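Local coordinates for protein glyoxalase-related enzyme, AraC type (Clostridium phytofermentans, PDB 3BT3) that is of unknown function but belongs to the glyoxalase-related VOC superfamily and is probably part of an AraC-type transcription regulator, at residues D31-V36 and G47-R52; G58-V63 and G80-K85. All blocks are in the same frame, centred on the assembly; numbering follows the deposited sequence.

Interaction 1: D31-V36 and G47-R52; sequences DMDKTV and GDIVAR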
ATOM      1  N   ASP A  31       5.091  17.245   6.098  1.00 27.70           N
ATOM      2  CA  ASP A  31       5.252  17.454   7.536  1.00 27.27           C
ATOM      3  C   ASP A  31       4.715  16.228   8.288  1.00 25.99           C
ATOM      4  O   ASP A  31       3.557  16.176   8.699  1.00 27.39           O
ATOM      5  CB  ASP A  31       4.531  18.734   7.982  1.00 27.27           C
ATOM      6  CG  ASP A  31       4.935  19.174   9.397  1.00 31.36           C
ATOM      7  OD1 ASP A  31       4.558  20.297   9.807  1.00 34.86           O
ATOM      8  OD2 ASP A  31       5.628  18.402  10.102  1.00 28.11           O
ATOM      9  N   MET A  32       5.596  15.250   8.471  1.00 27.13           N
ATOM     10  CA  MET A  32       5.281  13.975   9.118  1.00 26.01           C
ATOM     11  C   MET A  32       4.581  14.061  10.478  1.00 26.52           C
ATOM     12  O   MET A  32       3.599  13.354  10.719  1.00 27.97           O
ATOM     13  CB  MET A  32       6.567  13.135   9.229  1.00 22.57           C
ATOM     14  CG  MET A  32       6.348  11.630   9.127  1.00 20.13           C
ATOM     15  SD  MET A  32       7.862  10.730   8.644  1.00 16.08           S
ATOM     16  CE  MET A  32       8.323  10.262  10.085  1.00 12.58           C
ATOM     17  N   ASP A  33       5.084  14.908  11.371  1.00 26.26           N
ATOM     18  CA  ASP A  33       4.478  15.067  12.683  1.00 26.39           C
ATOM     19  C   ASP A  33       2.993  15.394  12.601  1.00 28.21           C
ATOM     20  O   ASP A  33       2.179  14.774  13.292  1.00 28.03           O
ATOM     21  CB  ASP A  33       5.203  16.157  13.459  1.00 29.10           C
ATOM     22  CG  ASP A  33       6.493  15.666  14.074  1.00 32.96           C
ATOM     23  OD1 ASP A  33       6.421  14.910  15.067  1.00 33.81           O
ATOM     24  OD2 ASP A  33       7.575  16.025  13.560  1.00 33.20           O
ATOM     25  N   LYS A  34       2.634  16.357  11.752  1.00 27.98           N
ATOM     26  CA  LYS A  34       1.230  16.737  11.610  1.00 29.18           C
ATOM     27  C   LYS A  34       0.402  15.564  11.068  1.00 27.92           C
ATOM     28  O   LYS A  34      -0.736  15.356  11.494  1.00 26.92           O
ATOM     29  CB  LYS A  34       1.086  17.962  10.689  1.00 31.36           C
ATOM     30  CG  LYS A  34      -0.368  18.383  10.445  1.00 32.62           C
ATOM     31  CD  LYS A  34      -0.485  19.733   9.737  1.00 37.30           C
ATOM     32  CE  LYS A  34      -0.182  19.630   8.249  1.00 40.34           C
ATOM     33  NZ  LYS A  34      -1.225  18.856   7.505  1.00 40.81           N
ATOM     34  N   THR A  35       0.982  14.806  10.136  1.00 25.51           N
ATOM     35  CA  THR A  35       0.312  13.651   9.542  1.00 24.91           C
ATOM     36  C   THR A  35       0.073  12.578  10.593  1.00 25.21           C
ATOM     37  O   THR A  35      -1.010  12.006  10.679  1.00 25.92           O
ATOM     38  CB  THR A  35       1.152  13.058   8.410  1.00 24.98           C
ATOM     39  OG1 THR A  35       1.238  14.014   7.349  1.00 24.89           O
ATOM     40  CG2 THR A  35       0.533  11.762   7.885  1.00 21.90           C
ATOM     41  N   VAL A  36       1.091  12.328  11.404  1.00 25.35           N
ATOM     42  CA  VAL A  36       0.997  11.337  12.467  1.00 25.79           C
ATOM     43  C   VAL A  36      -0.029  11.744  13.530  1.00 26.95           C
ATOM     44  O   VAL A  36      -0.740  10.893  14.066  1.00 26.80           O
ATOM     45  CB  VAL A  36       2.378  11.135  13.132  1.00 25.00           C
ATOM     46  CG1 VAL A  36       2.231  10.445  14.467  1.00 24.91           C
ATOM     47  CG2 VAL A  36       3.267  10.319  12.224  1.00 20.93           C
ATOM     48  N   GLY A  47       1.476   5.988  15.872  1.00 33.46           N
ATOM     49  CA  GLY A  47       2.548   6.287  14.951  1.00 36.25           C
ATOM     50  C   GLY A  47       3.865   6.584  15.619  1.00 36.50           C
ATOM     51  O   GLY A  47       3.936   6.774  16.830  1.00 35.60           O
ATOM     52  N   ASP A  48       4.917   6.620  14.818  1.00 38.30           N
ATOM     53  CA  ASP A  48       6.237   6.904  15.337  1.00 40.94           C
ATOM     54  C   ASP A  48       7.142   7.353  14.212  1.00 39.99           C
ATOM     55  O   ASP A  48       7.147   6.773  13.129  1.00 41.14           O
ATOM     56  CB  ASP A  48       6.814   5.665  16.031  1.00 44.91           C
ATOM     57  CG  ASP A  48       8.176   5.924  16.649  1.00 50.15           C
ATOM     58  OD1 ASP A  48       9.193   5.773  15.937  1.00 52.93           O
ATOM     59  OD2 ASP A  48       8.232   6.291  17.844  1.00 52.97           O
ATOM     60  N   ILE A  49       7.893   8.412  14.474  1.00 39.02           N
ATOM     61  CA  ILE A  49       8.813   8.948  13.494  1.00 37.59           C
ATOM     62  C   ILE A  49      10.195   8.397  13.821  1.00 37.06           C
ATOM     63  O   ILE A  49      10.739   8.639  14.891  1.00 36.49           O
ATOM     64  CB  ILE A  49       8.786  10.480  13.541  1.00 38.44           C
ATOM     65  CG1 ILE A  49       7.404  10.960  13.072  1.00 38.25           C
ATOM     66  CG2 ILE A  49       9.916  11.056  12.700  1.00 39.07           C
ATOM     67  CD1 ILE A  49       7.166  12.446  13.207  1.00 39.55           C
ATOM     68  N   VAL A  50      10.753   7.642  12.883  1.00 38.02           N
ATOM     69  CA  VAL A  50      12.046   6.995  13.062  1.00 37.57           C
ATOM     70  C   VAL A  50      13.279   7.826  12.732  1.00 38.09           C
ATOM     71  O   VAL A  50      14.344   7.614  13.311  1.00 39.52           O
ATOM     72  CB  VAL A  50      12.076   5.688  12.245  1.00 38.22           C
ATOM     73  CG1 VAL A  50      13.452   5.043  12.309  1.00 38.11           C
ATOM     74  CG2 VAL A  50      11.013   4.740  12.783  1.00 37.92           C
ATOM     75  N   ALA A  51      13.147   8.773  11.813  1.00 38.30           N
ATOM     76  CA  ALA A  51      14.283   9.604  11.433  1.00 37.79           C
ATOM     77  C   ALA A  51      13.855  11.007  11.006  1.00 38.05           C
ATOM     78  O   ALA A  51      12.862  11.174  10.302  1.00 37.46           O
ATOM     79  CB  ALA A  51      15.045   8.933  10.310  1.00 36.71           C
ATOM     80  N   ARG A  52      14.613  12.013  11.431  1.00 38.96           N
ATOM     81  CA  ARG A  52      14.315  13.405  11.088  1.00 41.01           C
ATOM     82  C   ARG A  52      15.444  14.045  10.274  1.00 41.18           C
ATOM     83  O   ARG A  52      16.558  13.527  10.242  1.00 42.20           O
ATOM     84  CB  ARG A  52      14.079  14.219  12.367  1.00 38.69           C
ATOM     85  CG  ARG A  52      12.904  13.735  13.186  1.00 36.20           C
ATOM     86  CD  ARG A  52      12.840  14.412  14.539  1.00 33.73           C
ATOM     87  NE  ARG A  52      11.637  14.016  15.263  1.00 34.07           N
ATOM     88  CZ  ARG A  52      10.399  14.346  14.896  1.00 36.21           C
ATOM     89  NH1 ARG A  52      10.199  15.089  13.809  1.00 33.97           N
ATOM     90  NH2 ARG A  52       9.356  13.918  15.603  1.00 33.22           N
TER
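Residues 32-36 open a helix that runs nearly antiparallel to strand residues 47-52, which carry Ile49 and Arg52 against Met32, Asp33 and Val36; the two axes approach to 9.0 Å at 163°. At the exposed end, Arg52 meets Asp33 end-on in a salt bridge. Arg52 NH1 lies 2.8 Å from Asp33 OD2, and Arg52 NH2 lies 3.1 Å from Asp33 OD1. Both carboxylate oxygens use their syn lone pairs, and the two flat groups lie only 3° apart, so the paired bonds hold them coplanar. The reach suits arginine: its chain stays extended from CG to NE, and Ile49 CG2 sits under the centre of one guanidinium face, 4.0 Å from its plane. Gly56 O accepts a further, weak hydrogen bond from NH1. In the βαβββ module characteristic of the VOC superfamily, the helix packs across its sheet, as here, where strand 46-52 is an outermost strand of the four. Branched Ile49 fills the helix-facing side of this strand: its CG1, anti to the carbonyl carbon (chi1 -66°), lies 4.3 Å from Val36 CG2 and 4.1 Å from Met32 CG. One turn on from Met32, Val36 points at the strand, its CG1 4.2 Å from Gly47 CA; having no side chain, Gly47 lets the helix come close. Beyond Ile49 the strand carries a classic beta bulge, where Val50 and Ala51 both face Tyr60.

Interaction 2: G58-V63 and G80-K85; sequences GDYGCV and GFHLFK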
ATOM      1  N   GLY A  58      10.322  14.845   9.994  1.00 33.63           N
ATOM      2  CA  GLY A  58      10.498  13.425   9.763  1.00 32.18           C
ATOM      3  C   GLY A  58      10.782  13.048   8.324  1.00 31.33           C
ATOM      4  O   GLY A  58      10.125  13.543   7.416  1.00 31.75           O
ATOM      5  N   ASP A  59      11.775  12.183   8.115  1.00 31.36           N
ATOM      6  CA  ASP A  59      12.122  11.702   6.776  1.00 32.26           C
ATOM      7  C   ASP A  59      11.450  10.352   6.595  1.00 30.84           C
ATOM      8  O   ASP A  59      11.013  10.001   5.505  1.00 32.30           O
ATOM      9  CB  ASP A  59      13.633  11.490   6.616  1.00 35.99           C
ATOM     10  CG  ASP A  59      14.398  12.779   6.438  1.00 41.25           C
ATOM     11  OD1 ASP A  59      13.941  13.640   5.651  1.00 42.78           O
ATOM     12  OD2 ASP A  59      15.469  12.919   7.073  1.00 43.82           O
ATOM     13  N   TYR A  60      11.392   9.592   7.680  1.00 28.67           N
ATOM     14  CA  TYR A  60      10.792   8.275   7.641  1.00 27.06           C
ATOM     15  C   TYR A  60      10.060   7.952   8.927  1.00 26.23           C
ATOM     16  O   TYR A  60      10.504   8.314  10.021  1.00 27.31           O
ATOM     17  CB  TYR A  60      11.849   7.192   7.404  1.00 26.57           C
ATOM     18  CG  TYR A  60      11.230   5.823   7.368  1.00 26.88           C
ATOM     19  CD1 TYR A  60      10.412   5.441   6.305  1.00 28.05           C
ATOM     20  CD2 TYR A  60      11.383   4.939   8.433  1.00 28.67           C
ATOM     21  CE1 TYR A  60       9.755   4.221   6.308  1.00 29.92           C
ATOM     22  CE2 TYR A  60      10.730   3.710   8.446  1.00 29.85           C
ATOM     23  CZ  TYR A  60       9.918   3.361   7.378  1.00 31.58           C
ATOM     24  OH  TYR A  60       9.271   2.154   7.371  1.00 31.08           O
ATOM     25  N   GLY A  61       8.938   7.260   8.781  1.00 22.58           N
ATOM     26  CA  GLY A  61       8.149   6.878   9.930  1.00 22.41           C
ATOM     27  C   GLY A  61       7.006   5.996   9.484  1.00 23.53           C
ATOM     28  O   GLY A  61       6.990   5.520   8.346  1.00 23.43           O
ATOM     29  N   CYS A  62       6.046   5.758  10.369  1.00 22.87           N
ATOM     30  CA  CYS A  62       4.920   4.950   9.976  1.00 27.43           C
ATOM     31  C   CYS A  62       3.770   5.068  10.938  1.00 26.94           C
ATOM     32  O   CYS A  62       3.928   5.566  12.052  1.00 28.24           O
ATOM     33  CB  CYS A  62       5.339   3.487   9.836  1.00 29.39           C
ATOM     34  SG  CYS A  62       5.919   2.764  11.354  1.00 46.01           S
ATOM     35  N   VAL A  63       2.604   4.635  10.476  1.00 25.76           N
ATOM     36  CA  VAL A  63       1.397   4.640  11.277  1.00 26.86           C
ATOM     37  C   VAL A  63       0.726   3.283  11.105  1.00 28.41           C
ATOM     38  O   VAL A  63       0.805   2.669  10.046  1.00 28.76           O
ATOM     39  CB  VAL A  63       0.423   5.778  10.851  1.00 25.59           C
ATOM     40  CG1 VAL A  63       1.032   7.112  11.203  1.00 22.67           C
ATOM     41  CG2 VAL A  63       0.132   5.710   9.352  1.00 23.56           C
ATOM     42  N   GLY A  80       0.404  -1.159   8.152  1.00 40.22           N
ATOM     43  CA  GLY A  80       0.052   0.246   8.243  1.00 37.39           C
ATOM     44  C   GLY A  80       0.579   0.986   7.025  1.00 33.58           C
ATOM     45  O   GLY A  80       0.702   0.402   5.948  1.00 34.93           O
ATOM     46  N   PHE A  81       0.876   2.270   7.184  1.00 30.13           N
ATOM     47  CA  PHE A  81       1.428   3.064   6.088  1.00 28.35           C
ATOM     48  C   PHE A  81       2.866   3.448   6.410  1.00 26.83           C
ATOM     49  O   PHE A  81       3.185   3.773   7.554  1.00 26.35           O
ATOM     50  CB  PHE A  81       0.630   4.356   5.888  1.00 29.51           C
ATOM     51  CG  PHE A  81      -0.711   4.158   5.245  1.00 30.80           C
ATOM     52  CD1 PHE A  81      -0.831   4.091   3.859  1.00 31.10           C
ATOM     53  CD2 PHE A  81      -1.859   4.044   6.026  1.00 31.03           C
ATOM     54  CE1 PHE A  81      -2.078   3.911   3.257  1.00 31.61           C
ATOM     55  CE2 PHE A  81      -3.110   3.861   5.437  1.00 31.22           C
ATOM     56  CZ  PHE A  81      -3.220   3.796   4.049  1.00 31.49           C
ATOM     57  N   HIS A  82       3.738   3.381   5.412  1.00 26.43           N
ATOM     58  CA  HIS A  82       5.119   3.806   5.591  1.00 25.43           C
ATOM     59  C   HIS A  82       5.025   5.284   5.240  1.00 24.53           C
ATOM     60  O   HIS A  82       4.375   5.630   4.261  1.00 24.68           O
ATOM     61  CB  HIS A  82       6.057   3.130   4.592  1.00 25.70           C
ATOM     62  CG  HIS A  82       6.333   1.691   4.889  1.00 28.05           C
ATOM     63  ND1 HIS A  82       5.791   0.660   4.152  1.00 27.36           N
ATOM     64  CD2 HIS A  82       7.108   1.113   5.838  1.00 26.70           C
ATOM     65  CE1 HIS A  82       6.219  -0.493   4.635  1.00 27.86           C
ATOM     66  NE2 HIS A  82       7.021  -0.246   5.657  1.00 27.78           N
ATOM     67  N   LEU A  83       5.641   6.147   6.036  1.00 25.17           N
ATOM     68  CA  LEU A  83       5.605   7.585   5.766  1.00 24.77           C
ATOM     69  C   LEU A  83       6.978   8.087   5.317  1.00 26.09           C
ATOM     70  O   LEU A  83       7.981   7.868   6.004  1.00 24.42           O
ATOM     71  CB  LEU A  83       5.170   8.349   7.019  1.00 23.65           C
ATOM     72  CG  LEU A  83       3.872   7.876   7.697  1.00 22.74           C
ATOM     73  CD1 LEU A  83       3.766   8.480   9.095  1.00 21.31           C
ATOM     74  CD2 LEU A  83       2.674   8.271   6.858  1.00 15.57           C
ATOM     75  N   PHE A  84       7.004   8.754   4.163  1.00 25.86           N
ATOM     76  CA  PHE A  84       8.217   9.320   3.573  1.00 25.71           C
ATOM     77  C   PHE A  84       8.005  10.817   3.323  1.00 28.82           C
ATOM     78  O   PHE A  84       6.879  11.259   3.087  1.00 29.05           O
ATOM     79  CB  PHE A  84       8.517   8.653   2.223  1.00 24.91           C
ATOM     80  CG  PHE A  84       8.766   7.181   2.310  1.00 27.43           C
ATOM     81  CD1 PHE A  84       9.997   6.693   2.746  1.00 27.78           C
ATOM     82  CD2 PHE A  84       7.766   6.277   1.976  1.00 26.46           C
ATOM     83  CE1 PHE A  84      10.230   5.317   2.846  1.00 25.18           C
ATOM     84  CE2 PHE A  84       7.990   4.903   2.073  1.00 27.91           C
ATOM     85  CZ  PHE A  84       9.225   4.423   2.511  1.00 26.27           C
ATOM     86  N   LYS A  85       9.088  11.592   3.355  1.00 30.15           N
ATOM     87  CA  LYS A  85       8.999  13.028   3.102  1.00 31.64           C
ATOM     88  C   LYS A  85       8.774  13.238   1.604  1.00 32.24           C
ATOM     89  O   LYS A  85       9.464  12.637   0.779  1.00 31.58           O
ATOM     90  CB  LYS A  85      10.292  13.732   3.513  1.00 32.13           C
ATOM     91  CG  LYS A  85      10.072  15.098   4.138  1.00 36.21           C
ATOM     92  CD  LYS A  85      10.914  16.187   3.492  1.00 39.43           C
ATOM     93  CE  LYS A  85      12.386  16.016   3.774  1.00 38.52           C
ATOM     94  NZ  LYS A  85      12.647  16.028   5.233  1.00 40.59           N
TER
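Asp59 and Lys85 form a salt bridge at one end of this strand pair, with Lys85 NZ 2.7 Å from Asp59 OD1. The ammonium comes in on the syn side of that oxygen, 29° out of the carboxylate plane, and the two side chains lie side by side. The long lysine chain suits the task because it can curl, bending at chi2, chi3 and chi4, to bring NZ beside the carboxylate; NZ also bridges to Asp53. Between the backbones, Gly61 and Leu83 make a hydrogen-bonded pair, with Leu83 N 2.7 Å from Gly61 O and Gly61 N 3.0 Å from Leu83 O. Val63 and Phe81 repeat the pattern. Lys85 N to Asp59 O, at 3.3 Å, is the longest of these bonds. Such antiparallel pairing joins the two central strands of the four-stranded sheet in a βαβββ module of the VOC type; the chain turns a corner at Asp59 and Tyr60, where a beta bulge disturbs the pairing of strand 58-64 with its other neighbour, strand 46-52. On the face toward helix 32-41, Val63 CG1 meets Leu83 CD1 at 3.7 Å, crossing at about a right angle. Compact Val63 and Leu83 suit this buried layer, where Met32 and Val36 of the helix settle on Leu83. Val63 CG2 lies against Phe81 CB, while the Phe81 ring leads away. The other face is largely aromatic, with Cys62 among Tyr60, His82 and Phe84. Tyr60, its CG anti to the backbone N (chi1 180°), lies alongside Phe84, with ring centroids 5.3 Å apart and planes inclined at 46°. Phe95 of the second subunit packs against Tyr60 and meets the rings of Phe84 and His82 edge-to-face, so these broad side chains form part of the dimer contact.

From the N terminus, the chain runs through strand 26-29 into helix 32-41, then turns back along strand 46-52; interaction 1 closes this helix-to-strand loop, leaving 10 residues between its segments. Only afterwards does interaction 2 open, when strand 58-64 returns beside 46-52, and it closes 16 residues later on strand 81-85. The two contacts therefore stand in series, neither nested nor crossed, yet their centres are about 6 Å apart. Backbone bonding of Val50 and Ala51 to Tyr60 and Asp59 joins them across neighbouring strands. Together they connect the helix, an edge strand and both central strands of one sheet, whose far face reaches the second subunit.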